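Local coordinates for multiple PDZ domain protein (Mus musculus, PDB 4XH7) that probably acts as a scaffold, its fourth PDZ domain being likely to recognise short C-terminal peptide motifs of partner proteins, at residues A[42-53]-A[85-96]; A[69-80]-A[99-109]. All coordinates share one frame; numbering follows the deposited sequence. Where two conformers were deposited one is given.

Interaction 1: A[42-53]-A[85-96]; sequences LGISLEATVGHH and LGENHQDVVNIL
The groove between strand 44-49 and helix 89-97, where PDZ domains typically receive the C terminus of a partner, is lined by Leu-46 of the strand, Leu-42 of the loop before it and Leu-96 of the helix. Over residues 44-49 and 89-96 the axes run roughly antiparallel, at 155°, and come within 11.0 Å. At the probable carboxylate-binding loop, Gly-Leu-Gly-Ile, Leu-96 uses both branches: its CD1 meets Leu-46 CD1 tip to tip at 3.8 Å, while its CD2 lies 4.0 Å from CD1 of Leu-42, whose side chain crosses at about a right angle. At the other end His-89 presents ND1 to His-53 NE2 at 2.8 Å, a hydrogen bond in which either ring may donate. The His-53 ring is carried toward the start of the helix by a CG anti to the carbonyl carbon (chi1 -67°). The two rings meet rim to rim with planes 85° apart, and His-89 CE1 also lies 3.5 Å from Ala-48 CB. Val-92 CG2 sits over one face of the His-53 ring, 3.5 Å from its CE1, and Glu-87 O approaches the ring edge, 3.3 Å from the same carbon. A water bound to His-53 ND1 also accepts a weak bond from Gly-86 N. With both nitrogens engaged and one face packed, the His-53 ring is probably held in one rotation, and would tend to orient the groove-lining His-89 imidazole.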
loop_
_atom_site.group_PDB
_atom_site.type_symbol
_atom_site.label_atom_id
_atom_site.label_comp_id
_atom_site.label_asym_id
_atom_site.label_seq_id
_atom_site.Cartn_x
_atom_site.Cartn_y
_atom_site.Cartn_z
ATOM N N LEU A 42 -1.444 6.944 -8.745
ATOM C CA LEU A 42 -1.769 5.560 -8.453
ATOM C C LEU A 42 -3.192 5.129 -8.775
ATOM O O LEU A 42 -3.493 3.929 -8.701
ATOM C CB LEU A 42 -1.525 5.304 -6.955
ATOM C CG LEU A 42 -0.071 5.491 -6.508
ATOM C CD1 LEU A 42 0.041 5.524 -4.953
ATOM C CD2 LEU A 42 0.801 4.378 -7.089
ATOM N N GLY A 43 -4.087 6.062 -9.087
ATOM C CA GLY A 43 -5.469 5.662 -9.317
ATOM C C GLY A 43 -6.291 5.330 -8.078
ATOM O O GLY A 43 -7.193 4.479 -8.140
ATOM N N ILE A 44 -5.988 5.985 -6.950
ATOM C CA ILE A 44 -6.754 5.779 -5.715
ATOM C C ILE A 44 -7.119 7.132 -5.102
ATOM O O ILE A 44 -6.414 8.121 -5.308
ATOM C CB ILE A 44 -5.981 4.997 -4.658
ATOM C CG1 ILE A 44 -4.642 5.692 -4.342
ATOM C CG2 ILE A 44 -5.780 3.549 -5.135
ATOM C CD1 ILE A 44 -3.854 4.957 -3.243
ATOM N N SER A 45 -8.229 7.181 -4.376
ATOM C CA SER A 45 -8.442 8.330 -3.498
ATOM C C SER A 45 -8.216 7.866 -2.089
ATOM O O SER A 45 -8.371 6.671 -1.784
ATOM C CB SER A 45 -9.836 8.911 -3.632
ATOM O OG SER A 45 -10.813 7.966 -3.291
ATOM N N LEU A 46 -7.884 8.820 -1.223
ATOM C CA LEU A 46 -7.559 8.492 0.157
ATOM C C LEU A 46 -8.538 9.099 1.122
ATOM O O LEU A 46 -9.195 10.118 0.824
ATOM C CB LEU A 46 -6.159 9.002 0.524
ATOM C CG LEU A 46 -4.929 8.576 -0.249
ATOM C CD1 LEU A 46 -3.728 9.171 0.481
ATOM C CD2 LEU A 46 -4.827 7.087 -0.252
ATOM N N GLU A 47 -8.600 8.498 2.299
ATOM C CA GLU A 47 -9.225 9.143 3.429
ATOM C C GLU A 47 -8.397 8.836 4.635
ATOM O O GLU A 47 -7.589 7.922 4.628
ATOM C CB GLU A 47 -10.653 8.684 3.616
ATOM C CG GLU A 47 -10.803 7.203 3.815
ATOM C CD GLU A 47 -12.254 6.795 3.731
ATOM O OE1 GLU A 47 -12.558 5.610 3.969
ATOM O OE2 GLU A 47 -13.089 7.671 3.415
ATOM N N ALA A 48 -8.579 9.608 5.679
ATOM C CA ALA A 48 -7.657 9.420 6.793
ATOM C C ALA A 48 -8.294 9.700 8.123
ATOM O O ALA A 48 -9.272 10.428 8.221
ATOM C CB ALA A 48 -6.434 10.323 6.608
ATOM N N THR A 49 -7.701 9.128 9.155
ATOM C CA THR A 49 -7.956 9.574 10.517
ATOM C C THR A 49 -6.594 10.039 11.030
ATOM O O THR A 49 -5.646 10.139 10.261
ATOM C CB THR A 49 -8.515 8.479 11.387
ATOM O OG1 THR A 49 -7.594 7.381 11.429
ATOM C CG2 THR A 49 -9.843 7.991 10.849
ATOM N N VAL A 50 -6.495 10.354 12.306
ATOM C CA VAL A 50 -5.209 10.788 12.856
ATOM C C VAL A 50 -4.266 9.596 12.944
ATOM O O VAL A 50 -4.503 8.663 13.704
ATOM C CB VAL A 50 -5.415 11.424 14.232
ATOM C CG1 VAL A 50 -4.080 11.770 14.902
ATOM C CG2 VAL A 50 -6.297 12.683 14.073
ATOM N N GLY A 51 -3.214 9.627 12.137
ATOM C CA GLY A 51 -2.204 8.594 12.138
ATOM C C GLY A 51 -2.539 7.351 11.328
ATOM O O GLY A 51 -1.827 6.350 11.435
ATOM N N HIS A 52 -3.607 7.408 10.523
ATOM C CA HIS A 52 -3.957 6.260 9.665
ATOM C C HIS A 52 -4.461 6.717 8.332
ATOM O O HIS A 52 -5.283 7.634 8.250
ATOM C CB HIS A 52 -5.031 5.387 10.323
ATOM C CG HIS A 52 -4.608 4.837 11.638
ATOM N ND1 HIS A 52 -3.849 3.692 11.756
ATOM C CD2 HIS A 52 -4.815 5.291 12.896
ATOM C CE1 HIS A 52 -3.610 3.459 13.037
ATOM N NE2 HIS A 52 -4.195 4.406 13.751
ATOM N N HIS A 53 -3.997 6.062 7.269
ATOM C CA HIS A 53 -4.431 6.466 5.936
ATOM C C HIS A 53 -4.997 5.286 5.194
ATOM O O HIS A 53 -4.421 4.202 5.266
ATOM C CB HIS A 53 -3.257 7.090 5.202
ATOM C CG HIS A 53 -2.837 8.385 5.818
ATOM N ND1 HIS A 53 -2.027 8.453 6.931
ATOM C CD2 HIS A 53 -3.225 9.654 5.550
ATOM C CE1 HIS A 53 -1.886 9.718 7.292
ATOM N NE2 HIS A 53 -2.616 10.465 6.479
ATOM N N LEU A 85 2.656 4.189 8.049
ATOM C CA LEU A 85 1.837 4.066 9.247
ATOM C C LEU A 85 2.201 5.088 10.316
ATOM O O LEU A 85 3.353 5.218 10.702
ATOM C CB LEU A 85 1.956 2.646 9.822
ATOM C CG LEU A 85 1.162 2.414 11.113
ATOM C CD1 LEU A 85 -0.346 2.611 10.853
ATOM C CD2 LEU A 85 1.437 1.017 11.608
ATOM N N GLY A 86 1.211 5.850 10.761
ATOM C CA GLY A 86 1.431 6.782 11.852
ATOM C C GLY A 86 2.059 8.100 11.435
ATOM O O GLY A 86 2.320 8.942 12.306
ATOM N N GLU A 87 2.287 8.288 10.132
ATOM C CA GLU A 87 2.838 9.532 9.625
ATOM C C GLU A 87 1.746 10.593 9.471
ATOM O O GLU A 87 0.552 10.286 9.480
ATOM C CB GLU A 87 3.558 9.301 8.270
ATOM C CG GLU A 87 4.677 8.203 8.268
ATOM C CD GLU A 87 5.926 8.535 9.111
ATOM O OE1 GLU A 87 6.755 7.618 9.353
ATOM O OE2 GLU A 87 6.101 9.700 9.511
ATOM N N ASN A 88 2.134 11.861 9.359
ATOM C CA ASN A 88 1.113 12.891 9.192
ATOM C C ASN A 88 0.648 13.007 7.748
ATOM O O ASN A 88 1.241 12.418 6.836
ATOM C CB ASN A 88 1.596 14.257 9.746
ATOM C CG ASN A 88 2.766 14.869 8.966
ATOM O OD1 ASN A 88 2.766 14.921 7.741
ATOM N ND2 ASN A 88 3.749 15.379 9.700
ATOM N N HIS A 89 -0.469 13.702 7.546
ATOM C CA HIS A 89 -1.111 13.725 6.223
ATOM C C HIS A 89 -0.166 14.252 5.155
ATOM O O HIS A 89 -0.099 13.705 4.064
ATOM C CB HIS A 89 -2.382 14.597 6.171
ATOM C CG HIS A 89 -3.450 14.188 7.135
ATOM N ND1 HIS A 89 -3.702 12.870 7.459
ATOM C CD2 HIS A 89 -4.332 14.926 7.851
ATOM C CE1 HIS A 89 -4.665 12.817 8.364
ATOM N NE2 HIS A 89 -5.084 14.048 8.598
ATOM N N GLN A 90 0.551 15.335 5.474
ATOM C CA GLN A 90 1.405 15.925 4.464
ATOM C C GLN A 90 2.509 14.958 4.078
ATOM O O GLN A 90 2.803 14.807 2.894
ATOM C CB GLN A 90 1.999 17.238 4.944
ATOM C CG GLN A 90 3.085 17.722 4.019
ATOM C CD GLN A 90 3.433 19.133 4.344
ATOM O OE1 GLN A 90 4.309 19.402 5.187
ATOM N NE2 GLN A 90 2.723 20.050 3.737
ATOM N N ASP A 91 3.103 14.278 5.056
ATOM C CA ASP A 91 4.190 13.376 4.728
ATOM C C ASP A 91 3.695 12.199 3.876
ATOM O O ASP A 91 4.352 11.812 2.907
ATOM C CB ASP A 91 4.878 12.887 5.987
ATOM C CG ASP A 91 5.746 13.975 6.635
ATOM O OD1 ASP A 91 6.030 15.012 5.977
ATOM O OD2 ASP A 91 6.154 13.777 7.802
ATOM N N VAL A 92 2.539 11.634 4.218
ATOM C CA VAL A 92 1.985 10.568 3.377
ATOM C C VAL A 92 1.738 11.032 1.949
ATOM O O VAL A 92 2.149 10.351 1.017
ATOM C CB VAL A 92 0.697 10.010 3.999
ATOM C CG1 VAL A 92 0.015 9.013 3.067
ATOM C CG2 VAL A 92 1.048 9.315 5.336
ATOM N N VAL A 93 1.090 12.177 1.779
ATOM C CA VAL A 93 0.800 12.681 0.436
ATOM C C VAL A 93 2.083 12.931 -0.343
ATOM O O VAL A 93 2.175 12.530 -1.522
ATOM C CB VAL A 93 -0.035 13.963 0.513
ATOM C CG1 VAL A 93 -0.140 14.606 -0.866
ATOM C CG2 VAL A 93 -1.403 13.635 1.074
ATOM N N ASN A 94 3.065 13.547 0.301
ATOM C CA ASN A 94 4.319 13.840 -0.378
ATOM C C ASN A 94 5.084 12.578 -0.740
ATOM O O ASN A 94 5.623 12.475 -1.838
ATOM C CB ASN A 94 5.189 14.751 0.463
ATOM C CG ASN A 94 4.771 16.196 0.364
ATOM O OD1 ASN A 94 4.071 16.582 -0.557
ATOM N ND2 ASN A 94 5.194 17.000 1.318
ATOM N N ILE A 95 5.094 11.596 0.156
ATOM C CA ILE A 95 5.762 10.334 -0.159
ATOM C C ILE A 95 5.101 9.672 -1.390
ATOM O O ILE A 95 5.793 9.234 -2.313
ATOM C CB ILE A 95 5.743 9.369 1.050
ATOM C CG1 ILE A 95 6.726 9.845 2.148
ATOM C CG2 ILE A 95 6.145 7.952 0.588
ATOM C CD1 ILE A 95 6.468 9.282 3.572
ATOM N N LEU A 96 3.768 9.592 -1.431
ATOM C CA LEU A 96 3.088 8.964 -2.568
ATOM C C LEU A 96 3.375 9.726 -3.870
ATOM O O LEU A 96 3.578 9.126 -4.934
ATOM C CB LEU A 96 1.572 8.884 -2.330
ATOM C CG LEU A 96 1.200 8.001 -1.133
ATOM C CD1 LEU A 96 -0.280 8.132 -0.833
ATOM C CD2 LEU A 96 1.547 6.528 -1.383
HETATM O O HOH W 1 -0.648 6.482 8.297
#

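Interaction 2: A[69-80]-A[99-109]; sequences KLFSGDELLEVN and LPIDVTMVCCR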
loop_
_atom_site.group_PDB
_atom_site.type_symbol
_atom_site.label_atom_id
_atom_site.label_comp_id
_atom_site.label_asym_id
_atom_site.label_seq_id
_atom_site.Cartn_x
_atom_site.Cartn_y
_atom_site.Cartn_z
ATOM N N LYS A 69 -4.954 -6.239 -6.222
ATOM C CA LYS A 69 -4.748 -6.703 -4.861
ATOM C C LYS A 69 -5.354 -5.832 -3.773
ATOM O O LYS A 69 -5.524 -6.290 -2.628
ATOM C CB LYS A 69 -3.245 -6.787 -4.570
ATOM C CG LYS A 69 -2.454 -7.749 -5.436
ATOM C CD LYS A 69 -2.688 -9.162 -5.002
ATOM C CE LYS A 69 -1.682 -10.088 -5.642
ATOM N NZ LYS A 69 -2.228 -11.469 -5.704
ATOM N N LEU A 70 -5.552 -4.556 -4.081
ATOM C CA LEU A 70 -5.959 -3.602 -3.065
ATOM C C LEU A 70 -7.415 -3.193 -3.242
ATOM O O LEU A 70 -7.907 -3.023 -4.361
ATOM C CB LEU A 70 -5.054 -2.369 -3.109
ATOM C CG LEU A 70 -3.566 -2.635 -2.918
ATOM C CD1 LEU A 70 -2.760 -1.352 -2.871
ATOM C CD2 LEU A 70 -3.291 -3.426 -1.629
ATOM N N PHE A 71 -8.105 -3.029 -2.125
ATOM C CA PHE A 71 -9.531 -2.730 -2.107
ATOM C C PHE A 71 -9.838 -1.483 -1.302
ATOM O O PHE A 71 -9.070 -1.106 -0.408
ATOM C CB PHE A 71 -10.317 -3.907 -1.486
ATOM C CG PHE A 71 -10.295 -5.159 -2.325
ATOM C CD1 PHE A 71 -9.163 -5.955 -2.358
ATOM C CD2 PHE A 71 -11.400 -5.524 -3.081
ATOM C CE1 PHE A 71 -9.106 -7.117 -3.129
ATOM C CE2 PHE A 71 -11.363 -6.680 -3.856
ATOM C CZ PHE A 71 -10.211 -7.464 -3.898
ATOM N N SER A 72 -10.952 -0.817 -1.613
ATOM C CA SER A 72 -11.437 0.241 -0.731
ATOM C C SER A 72 -11.442 -0.239 0.715
ATOM O O SER A 72 -11.800 -1.386 1.002
ATOM C CB SER A 72 -12.856 0.675 -1.117
ATOM O OG SER A 72 -13.765 -0.381 -0.857
ATOM N N GLY A 73 -11.022 0.634 1.625
ATOM C CA GLY A 73 -10.963 0.298 3.027
ATOM C C GLY A 73 -9.582 -0.149 3.463
ATOM O O GLY A 73 -9.310 -0.127 4.653
ATOM N N ASP A 74 -8.712 -0.522 2.527
ATOM C CA ASP A 74 -7.380 -0.999 2.965
ATOM C C ASP A 74 -6.560 0.142 3.569
ATOM O O ASP A 74 -6.603 1.279 3.082
ATOM C CB ASP A 74 -6.609 -1.612 1.795
ATOM C CG ASP A 74 -7.156 -2.971 1.373
ATOM O OD1 ASP A 74 -8.030 -3.540 2.072
ATOM O OD2 ASP A 74 -6.708 -3.479 0.319
ATOM N N GLU A 75 -5.781 -0.179 4.603
ATOM C CA GLU A 75 -4.931 0.811 5.244
ATOM C C GLU A 75 -3.548 0.794 4.625
ATOM O O GLU A 75 -2.949 -0.262 4.467
ATOM C CB GLU A 75 -4.837 0.545 6.745
ATOM C CG GLU A 75 -3.942 1.593 7.411
ATOM C CD GLU A 75 -3.963 1.574 8.926
ATOM O OE1 GLU A 75 -3.298 2.476 9.503
ATOM O OE2 GLU A 75 -4.579 0.668 9.564
ATOM N N LEU A 76 -2.996 1.976 4.330
ATOM C CA LEU A 76 -1.650 2.075 3.758
ATOM C C LEU A 76 -0.582 1.911 4.835
ATOM O O LEU A 76 -0.637 2.601 5.838
ATOM C CB LEU A 76 -1.454 3.433 3.101
ATOM C CG LEU A 76 -2.419 3.717 1.960
ATOM C CD1 LEU A 76 -2.087 5.128 1.452
ATOM C CD2 LEU A 76 -2.247 2.744 0.842
ATOM N N LEU A 77 0.387 1.017 4.617
ATOM C CA LEU A 77 1.462 0.810 5.604
ATOM C C LEU A 77 2.862 1.246 5.164
ATOM O O LEU A 77 3.588 1.868 5.945
ATOM C CB LEU A 77 1.535 -0.662 6.035
ATOM C CG LEU A 77 0.240 -1.190 6.652
ATOM C CD1 LEU A 77 0.392 -2.689 6.896
ATOM C CD2 LEU A 77 -0.129 -0.428 7.935
ATOM N N GLU A 78 3.236 0.933 3.927
ATOM C CA GLU A 78 4.598 1.121 3.450
ATOM C C GLU A 78 4.584 1.215 1.921
ATOM O O GLU A 78 3.779 0.540 1.250
ATOM C CB GLU A 78 5.482 -0.042 3.903
ATOM C CG GLU A 78 6.930 0.084 3.484
ATOM C CD GLU A 78 7.744 -1.165 3.835
ATOM O OE1 GLU A 78 8.258 -1.807 2.894
ATOM O OE2 GLU A 78 7.893 -1.457 5.040
ATOM N N VAL A 79 5.443 2.058 1.340
ATOM C CA VAL A 79 5.552 2.037 -0.143
ATOM C C VAL A 79 7.035 2.090 -0.466
ATOM O O VAL A 79 7.732 2.962 0.073
ATOM C CB VAL A 79 4.841 3.226 -0.852
ATOM C CG1 VAL A 79 3.335 3.031 -0.884
ATOM C CG2 VAL A 79 5.168 4.569 -0.199
ATOM N N ASN A 80 7.518 1.180 -1.312
ATOM C CA ASN A 80 8.951 1.132 -1.652
ATOM C C ASN A 80 9.882 1.294 -0.436
ATOM O O ASN A 80 10.868 2.063 -0.472
ATOM C CB ASN A 80 9.266 2.195 -2.697
ATOM C CG ASN A 80 8.761 1.798 -4.054
ATOM O OD1 ASN A 80 8.130 0.741 -4.192
ATOM N ND2 ASN A 80 9.042 2.608 -5.071
ATOM N N LEU A 99 6.800 8.921 -5.681
ATOM C CA LEU A 99 7.101 7.546 -6.064
ATOM C C LEU A 99 7.523 7.448 -7.533
ATOM O O LEU A 99 6.979 8.138 -8.387
ATOM C CB LEU A 99 5.876 6.652 -5.828
ATOM C CG LEU A 99 5.644 6.391 -4.342
ATOM C CD1 LEU A 99 4.310 5.722 -4.179
ATOM C CD2 LEU A 99 6.775 5.520 -3.785
ATOM N N PRO A 100 8.483 6.559 -7.818
ATOM C CA PRO A 100 8.822 6.218 -9.206
ATOM C C PRO A 100 7.740 5.374 -9.875
ATOM O O PRO A 100 6.716 5.075 -9.258
ATOM C CB PRO A 100 10.100 5.414 -9.042
ATOM C CG PRO A 100 9.841 4.643 -7.769
ATOM C CD PRO A 100 9.213 5.707 -6.858
ATOM N N ILE A 101 7.950 4.986 -11.131
ATOM C CA ILE A 101 6.976 4.194 -11.867
ATOM C C ILE A 101 6.590 2.870 -11.199
ATOM O O ILE A 101 5.406 2.515 -11.137
ATOM C CB ILE A 101 7.522 3.885 -13.276
ATOM C CG1 ILE A 101 7.509 5.157 -14.092
ATOM C CG2 ILE A 101 6.701 2.804 -13.951
ATOM C CD1 ILE A 101 6.143 5.605 -14.359
ATOM N N ASP A 102 7.592 2.145 -10.711
ATOM C CA ASP A 102 7.366 0.837 -10.107
ATOM C C ASP A 102 7.253 0.963 -8.599
ATOM O O ASP A 102 8.172 1.451 -7.954
ATOM C CB ASP A 102 8.494 -0.121 -10.483
ATOM C CG ASP A 102 8.479 -0.485 -11.966
ATOM O OD1 ASP A 102 7.372 -0.671 -12.535
ATOM O OD2 ASP A 102 9.574 -0.573 -12.563
ATOM N N VAL A 103 6.143 0.481 -8.042
ATOM C CA VAL A 103 5.862 0.687 -6.628
ATOM C C VAL A 103 5.493 -0.625 -5.960
ATOM O O VAL A 103 4.671 -1.377 -6.477
ATOM C CB VAL A 103 4.698 1.679 -6.428
ATOM C CG1 VAL A 103 4.448 1.900 -4.933
ATOM C CG2 VAL A 103 5.030 3.001 -7.125
ATOM N N THR A 104 6.101 -0.907 -4.827
ATOM C CA THR A 104 5.664 -2.025 -4.011
ATOM C C THR A 104 4.910 -1.462 -2.824
ATOM O O THR A 104 5.501 -0.756 -2.022
ATOM C CB THR A 104 6.871 -2.850 -3.525
ATOM O OG1 THR A 104 7.520 -3.398 -4.686
ATOM C CG2 THR A 104 6.410 -4.004 -2.596
ATOM N N MET A 105 3.620 -1.779 -2.717
ATOM C CA MET A 105 2.768 -1.192 -1.687
ATOM C C MET A 105 2.489 -2.254 -0.689
ATOM O O MET A 105 2.150 -3.374 -1.082
ATOM C CB MET A 105 1.444 -0.698 -2.284
ATOM C CG MET A 105 1.632 0.367 -3.333
ATOM S SD MET A 105 0.029 0.990 -3.917
ATOM C CE MET A 105 -0.650 1.612 -2.367
ATOM N N VAL A 106 2.583 -1.935 0.604
ATOM C CA VAL A 106 2.118 -2.857 1.625
ATOM C C VAL A 106 0.930 -2.216 2.301
ATOM O O VAL A 106 1.028 -1.065 2.751
ATOM C CB VAL A 106 3.190 -3.156 2.710
ATOM C CG1 VAL A 106 2.649 -4.180 3.780
ATOM C CG2 VAL A 106 4.506 -3.626 2.066
ATOM N N CYS A 107 -0.175 -2.955 2.378
ATOM C CA CYS A 107 -1.398 -2.472 3.045
ATOM C C CYS A 107 -1.941 -3.513 3.982
ATOM O O CYS A 107 -1.448 -4.646 4.022
ATOM C CB CYS A 107 -2.505 -2.152 2.032
ATOM S SG CYS A 107 -2.067 -0.840 0.842
ATOM N N CYS A 108 -2.976 -3.162 4.745
ATOM C CA CYS A 108 -3.654 -4.207 5.538
ATOM C C CYS A 108 -5.132 -3.963 5.652
ATOM O O CYS A 108 -5.647 -2.885 5.289
ATOM C CB CYS A 108 -3.046 -4.318 6.945
ATOM S SG CYS A 108 -3.231 -2.818 7.934
ATOM N N ARG A 109 -5.853 -5.003 6.054
ATOM C CA ARG A 109 -7.296 -4.844 6.326
ATOM C C ARG A 109 -7.597 -5.638 7.605
ATOM O O ARG A 109 -6.917 -6.601 7.893
ATOM C CB ARG A 109 -8.169 -5.300 5.132
ATOM C CG ARG A 109 -7.948 -6.761 4.678
ATOM C CD ARG A 109 -8.753 -7.037 3.361
ATOM N NE ARG A 109 -8.134 -6.377 2.227
ATOM C CZ ARG A 109 -7.514 -6.978 1.220
ATOM N NH1 ARG A 109 -6.978 -6.234 0.261
ATOM N NH2 ARG A 109 -7.451 -8.306 1.156
HETATM O O HOH W 2 -5.929 -8.862 -1.622
HETATM O O HOH W 3 7.583 -1.606 0.248
HETATM O O HOH W 4 9.325 -1.167 -6.158
#
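Arg-109 lays its guanidinium alongside the carboxylate of Asp-74, gripping it side-on: NE donates to OD1 at 2.8 Å and NH1 to OD2, the two planes 29° apart. The bend at chi3 (73°) turns the arginine back along the aspartate, and its NH1 also reaches Lys-69 O at 3.2 Å. Phe-71 N donates to Asp-74 OD2 at 2.9 Å from the carboxylate face opposite NH1, tying the salt bridge to the type II turn 71-74. A leucine in place of Arg-109 would remove both charged bonds and is likely to leave the Asp-74 carboxylate without its positive mate and freer to turn. Beyond the turn, strands 75-79 and 102-110 pair antiparallel in the PDZ sheet, interrupted by a classic beta bulge at which Leu-77 N and Glu-78 N both donate to Val-106 O. Leu-76 CD2 packs 3.6 Å from Cys-107 SG and against Met-105 CE, which also touches Leu-70 CD1; on the opposite face, that of Cys-108 and Val-106, Leu-77 CD1 meets Cys-108 SG. Asn-80 closes the far end with its amide, OD1 accepting from Thr-104 N at 2.7 Å and ND2 donating to Asp-102 O at 3.2 Å, while its backbone N bonds to Thr-104 O.

From the N terminus the four segments come in the order 42-53, 69-80, 85-96 and 99-109, so the two contacts cross: interaction 1 opens first and closes at helix 89-97, after interaction 2 has begun at 69-80. The loop closed by interaction 1 carries helix 63-67 and strand 75-79; that of interaction 2 carries helix 89-97. Interaction 1 ties the two-stranded sheet to this helix across the groove, and interaction 2 joins neighbouring strands of the four-stranded sheet. Their centres lie about 11 Å apart, and they meet directly where His-52 ND1 is hydrogen-bonded to Glu-75 OE1, and Leu-76 N to His-53 O, linking one sheet to the other.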